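Local atomic coordinates of extracellular ligand-binding receptor (Rhodopseudomonas palustris, PDB entry 3SG0), a protein that binds benzoylformate (phenylglyoxylate) in the cleft between its two lobes and probably serves as a solute-binding protein that delivers aromatic acids for transport. Residues 32-38 with 66-72; 110-116 with 132-137. Where two conformers were deposited one is given. Numbering follows the deposited sequence.

In the fold
Both interactions belong to one Rossmann-like lobe of a periplasmic binding protein and join neighbouring parallel strands of the same mixed sheet. Interaction 1 comes first along the chain and pairs strands 28-34 and 61-69; interaction 2 pairs strand 116-118 with outermost strand 136-138, and also packs the end of helix 99-111 and the loop after it against W135. Strand 92-94 lies between 28-34 and 116-118; the centres lie about 19 Å apart and the nearest atoms about 6 Å, so the two do not touch. Interaction 1 sits where its strands end, the S35 side chain about 8 Å from bound benzoylformate; interaction 2 forms where its strands begin. L105 of helix 99-111 touches T33 and L116, so one helix packs against strands of both.

Interaction 1 (32-38 with 66-72); sequences ITMSASG and FALDDES
Two acidic side chains gather the loops that follow the strands. D70 (chi1 p) accepts T33 OG1 on OD2 and S35 OG on OD1, both at 2.8 Å; its OD2 is hydrogen-bonded to S96 too and T33 OG1 to N80, so this buried carboxylate is well satisfied. D69 (chi1 t) takes S37 OG on OD2 at 2.7 Å, while its OD1 receives weak bonds from A36 N (2.9 Å) and S37 N (3.3 Å). Each aspartate also starts an Asx turn: E71 N to D69 OD1 2.8 Å, S72 N to D70 OD1 3.1 Å. E71 and S72 adopt left-handed helical phi/psi, and S72 OG donates to S37 O (2.8 Å).

Strands 32-34 and 66-69 run parallel, axes 4.7 Å apart at 22°, pairing I32 with A67, T33 with L68 and M34 with D69. The bonds alternate: I32 N to F66 O and L68 N to I32 O (both 2.8 Å), M34 N to L68 O (3.0 Å), D70 N to M34 O (2.8 Å). This is a beta-alpha-beta unit, with helix 41-50 in the connection, and its strand ends carry the loops toward the ligand cleft, as in Rossmann-like folds.

S35 centres an inverse gamma turn. The phi 85° and psi -172° of G38 call for glycine: a CB would press on S37 O and clash with E71 O and S72 OG. I32, M34 and A67 point to one sheet face; selenomethionine M34 lays SE 4.0 Å from A67 CB. On the other face, T33 packs on L105 of helix 99-111 and L68 on N80 of helix 74-86.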
loop_
_atom_site.group_PDB
_atom_site.type_symbol
_atom_site.label_atom_id
_atom_site.label_comp_id
_atom_site.label_asym_id
_atom_site.label_seq_id
_atom_site.Cartn_x
_atom_site.Cartn_y
_atom_site.Cartn_z
ATOM N N ILE A 32 14.212 6.703 -4.532
ATOM C CA ILE A 32 13.206 6.090 -3.677
ATOM C C ILE A 32 13.238 6.756 -2.307
ATOM O O ILE A 32 14.310 6.919 -1.721
ATOM C CB ILE A 32 13.466 4.576 -3.493
ATOM C CG1 ILE A 32 13.738 3.892 -4.837
ATOM C CG2 ILE A 32 12.290 3.921 -2.791
ATOM C CD1 ILE A 32 14.270 2.465 -4.697
ATOM N N THR A 33 12.077 7.164 -1.811
ATOM C CA THR A 33 11.940 7.589 -0.424
ATOM C C THR A 33 10.929 6.672 0.234
ATOM O O THR A 33 9.854 6.406 -0.318
ATOM C CB THR A 33 11.569 9.089 -0.308
ATOM O OG1 THR A 33 11.571 9.489 1.072
ATOM C CG2 THR A 33 10.226 9.416 -0.950
HETATM N N MSE A 34 11.297 6.139 1.398
HETATM C CA MSE A 34 10.437 5.190 2.096
HETATM C C MSE A 34 10.507 5.426 3.589
HETATM O O MSE A 34 11.482 5.996 4.099
HETATM C CB MSE A 34 10.830 3.748 1.782
HETATM C CG MSE A 34 12.227 3.367 2.252
HETATM SE SE MSE A 34 13.638 3.601 0.890
HETATM C CE MSE A 34 13.153 2.064 -0.208
ATOM N N SER A 35 9.469 4.985 4.287
ATOM C CA SER A 35 9.368 5.202 5.725
ATOM C C SER A 35 10.022 4.049 6.479
ATOM O O SER A 35 9.356 3.198 7.047
ATOM C CB SER A 35 7.902 5.373 6.137
ATOM O OG SER A 35 7.265 6.398 5.378
ATOM N N ALA A 36 11.348 4.006 6.429
ATOM C CA ALA A 36 12.109 2.909 7.021
ATOM C C ALA A 36 12.225 3.012 8.540
ATOM O O ALA A 36 12.592 2.041 9.199
ATOM C CB ALA A 36 13.487 2.804 6.374
ATOM N N SER A 37 11.911 4.176 9.091
ATOM C CA SER A 37 11.829 4.374 10.532
ATOM C C SER A 37 10.570 5.192 10.807
ATOM O O SER A 37 9.902 5.654 9.875
ATOM C CB SER A 37 13.080 5.066 11.076
ATOM O OG SER A 37 13.319 6.292 10.417
ATOM N N GLY A 38 10.218 5.353 12.079
ATOM C CA GLY A 38 8.957 5.974 12.446
ATOM C C GLY A 38 7.836 4.952 12.446
ATOM O O GLY A 38 8.076 3.759 12.280
ATOM N N PHE A 66 18.785 5.191 -5.731
ATOM C CA PHE A 66 19.142 6.099 -4.651
ATOM C C PHE A 66 18.016 6.081 -3.648
ATOM O O PHE A 66 16.975 6.696 -3.885
ATOM C CB PHE A 66 19.296 7.512 -5.200
ATOM C CG PHE A 66 20.351 7.635 -6.256
ATOM C CD1 PHE A 66 21.641 8.015 -5.920
ATOM C CD2 PHE A 66 20.065 7.365 -7.586
ATOM C CE1 PHE A 66 22.627 8.129 -6.889
ATOM C CE2 PHE A 66 21.046 7.476 -8.561
ATOM C CZ PHE A 66 22.329 7.858 -8.208
ATOM N N ALA A 67 18.208 5.373 -2.539
ATOM C CA ALA A 67 17.159 5.145 -1.555
ATOM C C ALA A 67 17.407 5.958 -0.290
ATOM O O ALA A 67 18.524 5.974 0.235
ATOM C CB ALA A 67 17.080 3.663 -1.217
ATOM N N LEU A 68 16.368 6.625 0.196
ATOM C CA LEU A 68 16.451 7.496 1.362
ATOM C C LEU A 68 15.310 7.207 2.317
ATOM O O LEU A 68 14.177 6.982 1.895
ATOM C CB LEU A 68 16.389 8.968 0.943
ATOM C CG LEU A 68 17.528 9.483 0.064
ATOM C CD1 LEU A 68 17.222 10.872 -0.484
ATOM C CD2 LEU A 68 18.837 9.487 0.841
ATOM N N ASP A 69 15.605 7.237 3.609
ATOM C CA ASP A 69 14.591 7.093 4.642
ATOM C C ASP A 69 13.931 8.450 4.881
ATOM O O ASP A 69 14.620 9.462 5.055
ATOM C CB ASP A 69 15.282 6.606 5.921
ATOM C CG ASP A 69 14.333 6.353 7.082
ATOM O OD1 ASP A 69 13.096 6.317 6.907
ATOM O OD2 ASP A 69 14.865 6.168 8.200
ATOM N N ASP A 70 12.603 8.491 4.886
ATOM C CA ASP A 70 11.880 9.716 5.229
ATOM C C ASP A 70 11.306 9.712 6.642
ATOM O O ASP A 70 10.631 10.659 7.029
ATOM C CB ASP A 70 10.788 10.056 4.205
ATOM C CG ASP A 70 9.807 8.927 3.990
ATOM O OD1 ASP A 70 9.301 8.347 4.981
ATOM O OD2 ASP A 70 9.525 8.634 2.802
ATOM N N GLU A 71 11.569 8.657 7.409
ATOM C CA GLU A 71 11.235 8.645 8.835
ATOM C C GLU A 71 9.731 8.731 9.076
ATOM O O GLU A 71 9.302 9.084 10.172
ATOM C CB GLU A 71 11.984 9.754 9.588
ATOM C CG GLU A 71 13.476 9.565 9.489
ATOM C CD GLU A 71 14.291 10.580 10.259
ATOM O OE1 GLU A 71 13.711 11.460 10.939
ATOM O OE2 GLU A 71 15.534 10.477 10.175
ATOM N N SER A 72 8.926 8.385 8.073
ATOM C CA SER A 72 7.463 8.531 8.165
ATOM C C SER A 72 7.045 9.998 8.295
ATOM O O SER A 72 5.968 10.288 8.813
ATOM C CB SER A 72 6.872 7.738 9.347
ATOM O OG SER A 72 7.292 6.382 9.367
#

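Interaction 2 (110-116 with 132-137)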
loop_
_atom_site.group_PDB
_atom_site.type_symbol
_atom_site.label_atom_id
_atom_site.label_comp_id
_atom_site.label_asym_id
_atom_site.label_seq_id
_atom_site.Cartn_x
_atom_site.Cartn_y
_atom_site.Cartn_z
ATOM N N ALA A 110 5.125 16.359 -10.151
ATOM C CA ALA A 110 4.508 16.989 -11.306
ATOM C C ALA A 110 5.301 18.218 -11.744
ATOM O O ALA A 110 5.536 18.415 -12.936
ATOM C CB ALA A 110 3.059 17.362 -11.006
ATOM N N GLU A 111 5.710 19.049 -10.789
ATOM C CA GLU A 111 6.471 20.254 -11.116
ATOM C C GLU A 111 7.777 19.884 -11.813
ATOM O O GLU A 111 8.226 20.584 -12.716
ATOM C CB GLU A 111 6.749 21.082 -9.859
ATOM C CG GLU A 111 7.335 22.475 -10.126
ATOM C CD GLU A 111 8.831 22.486 -10.449
ATOM O OE1 GLU A 111 9.566 21.556 -10.044
ATOM O OE2 GLU A 111 9.282 23.450 -11.106
ATOM N N ALA A 112 8.370 18.773 -11.389
ATOM C CA ALA A 112 9.634 18.295 -11.940
ATOM C C ALA A 112 9.454 17.451 -13.197
ATOM O O ALA A 112 10.436 16.935 -13.740
ATOM C CB ALA A 112 10.383 17.488 -10.895
ATOM N N LYS A 113 8.215 17.290 -13.649
ATOM C CA LYS A 113 7.902 16.456 -14.811
ATOM C C LYS A 113 8.622 15.115 -14.717
ATOM O O LYS A 113 9.309 14.673 -15.646
ATOM C CB LYS A 113 8.199 17.195 -16.119
ATOM C CG LYS A 113 7.412 18.493 -16.251
ATOM C CD LYS A 113 7.706 19.208 -17.561
ATOM C CE LYS A 113 7.057 20.582 -17.584
ATOM N NZ LYS A 113 5.628 20.518 -17.169
ATOM N N THR A 114 8.434 14.471 -13.571
ATOM C CA THR A 114 9.038 13.183 -13.280
ATOM C C THR A 114 7.962 12.233 -12.775
ATOM O O THR A 114 7.210 12.581 -11.867
ATOM C CB THR A 114 10.125 13.357 -12.207
ATOM O OG1 THR A 114 11.114 14.271 -12.684
ATOM C CG2 THR A 114 10.798 12.035 -11.861
ATOM N N PRO A 115 7.865 11.032 -13.362
ATOM C CA PRO A 115 6.866 10.090 -12.855
ATOM C C PRO A 115 7.151 9.708 -11.406
ATOM O O PRO A 115 8.308 9.511 -11.009
ATOM C CB PRO A 115 7.028 8.850 -13.744
ATOM C CG PRO A 115 7.904 9.236 -14.845
ATOM C CD PRO A 115 8.621 10.502 -14.508
ATOM N N LEU A 116 6.081 9.602 -10.627
ATOM C CA LEU A 116 6.118 9.198 -9.228
ATOM C C LEU A 116 5.347 7.901 -9.077
ATOM O O LEU A 116 4.155 7.858 -9.384
ATOM C CB LEU A 116 5.462 10.263 -8.339
ATOM C CG LEU A 116 5.272 9.877 -6.866
ATOM C CD1 LEU A 116 6.604 9.689 -6.163
ATOM C CD2 LEU A 116 4.423 10.901 -6.133
ATOM N N ARG A 132 -1.934 17.053 -12.225
ATOM C CA ARG A 132 -0.745 16.701 -11.450
ATOM C C ARG A 132 -0.620 15.192 -11.292
ATOM O O ARG A 132 0.463 14.618 -11.430
ATOM C CB ARG A 132 -0.791 17.376 -10.080
ATOM C CG ARG A 132 -0.551 18.879 -10.151
ATOM C CD ARG A 132 -1.009 19.578 -8.885
ATOM N NE ARG A 132 -2.455 19.477 -8.716
ATOM C CZ ARG A 132 -3.060 19.231 -7.560
ATOM N NH1 ARG A 132 -2.346 19.065 -6.457
ATOM N NH2 ARG A 132 -4.381 19.157 -7.506
ATOM N N ARG A 133 -1.745 14.548 -10.989
ATOM C CA ARG A 133 -1.798 13.105 -10.841
ATOM C C ARG A 133 -1.519 12.389 -12.160
ATOM O O ARG A 133 -1.278 11.181 -12.168
ATOM C CB ARG A 133 -3.123 12.694 -10.191
ATOM C CG ARG A 133 -3.177 13.080 -8.721
ATOM C CD ARG A 133 -4.603 13.161 -8.183
ATOM N NE ARG A 133 -4.608 13.286 -6.727
ATOM C CZ ARG A 133 -4.354 14.399 -6.047
ATOM N NH1 ARG A 133 -4.121 15.546 -6.682
ATOM N NH2 ARG A 133 -4.339 14.363 -4.721
ATOM N N LYS A 134 -1.490 13.129 -13.276
ATOM C CA LYS A 134 -1.004 12.571 -14.535
ATOM C C LYS A 134 0.394 11.999 -14.391
ATOM O O LYS A 134 0.795 11.138 -15.172
ATOM C CB LYS A 134 -0.953 13.629 -15.637
ATOM C CG LYS A 134 -2.224 13.810 -16.406
ATOM C CD LYS A 134 -2.620 12.585 -17.205
ATOM C CE LYS A 134 -4.002 12.832 -17.732
ATOM N NZ LYS A 134 -4.511 11.625 -18.401
ATOM N N TRP A 135 1.154 12.520 -13.429
ATOM C CA TRP A 135 2.533 12.100 -13.217
ATOM C C TRP A 135 2.674 10.979 -12.191
ATOM O O TRP A 135 3.788 10.530 -11.945
ATOM C CB TRP A 135 3.404 13.311 -12.834
ATOM C CG TRP A 135 3.545 14.252 -13.980
ATOM C CD1 TRP A 135 2.779 15.343 -14.244
ATOM C CD2 TRP A 135 4.473 14.138 -15.060
ATOM N NE1 TRP A 135 3.180 15.929 -15.419
ATOM C CE2 TRP A 135 4.225 15.208 -15.938
ATOM C CE3 TRP A 135 5.504 13.236 -15.363
ATOM C CZ2 TRP A 135 4.963 15.401 -17.106
ATOM C CZ3 TRP A 135 6.239 13.431 -16.519
ATOM C CH2 TRP A 135 5.960 14.501 -17.379
ATOM N N VAL A 136 1.571 10.511 -11.613
ATOM C CA VAL A 136 1.625 9.586 -10.487
ATOM C C VAL A 136 0.987 8.249 -10.838
ATOM O O VAL A 136 -0.091 8.211 -11.441
ATOM C CB VAL A 136 0.886 10.193 -9.270
ATOM C CG1 VAL A 136 1.017 9.295 -8.035
ATOM C CG2 VAL A 136 1.414 11.582 -8.980
ATOM N N TYR A 137 1.648 7.157 -10.460
ATOM C CA TYR A 137 1.106 5.806 -10.613
ATOM C C TYR A 137 1.120 5.119 -9.261
ATOM O O TYR A 137 1.868 5.519 -8.361
ATOM C CB TYR A 137 1.899 5.017 -11.659
ATOM C CG TYR A 137 1.733 5.618 -13.023
ATOM C CD1 TYR A 137 0.611 5.333 -13.787
ATOM C CD2 TYR A 137 2.656 6.524 -13.527
ATOM C CE1 TYR A 137 0.436 5.900 -15.030
ATOM C CE2 TYR A 137 2.477 7.112 -14.766
ATOM C CZ TYR A 137 1.359 6.795 -15.508
ATOM O OH TYR A 137 1.138 7.364 -16.746
#
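The hydrogen bonds across these segments are all backbone. L116 N donates to W135 O (2.8 Å) and L116 O accepts from Y137 N (2.8 Å), pairing L116 with V136 in a parallel bridge. Helix 99-111 stops in a Schellman motif: K113, at positive phi, gives its N to A110 O (3.0 Å). The T114 side chain satisfies another carbonyl freed by the helix end, OG1 to A112 O (2.9 Å). In the 3-10 turn, W135 N reaches R132 O and V136 N reaches R133 O, each at 3.0 Å.

The indole of W135 fills the angle between these elements. K113 CA sits 3.7 Å from the centroid of the W135 six-membered ring, a CH-pi contact; small A110 brings CB to 3.8 Å from W135 CD1, and P115 CD approaches W135 CE3 at 4.2 Å. Apolar L116 and V136 suit one buried sheet face, L116 CD2 lying 4.2 Å from V136 CG2.

Other polar groups find partners outside: R132 pairs with D107, buried R133 with D130 and I124 O, V136 O with H364, K113 O with R337, Y137 OH with R341 O. L116 packs against L105 and A109 of helix 99-111, while helix 334-344 borders T114, P115, W135 and Y137 where strand 136-138 edges the sheet.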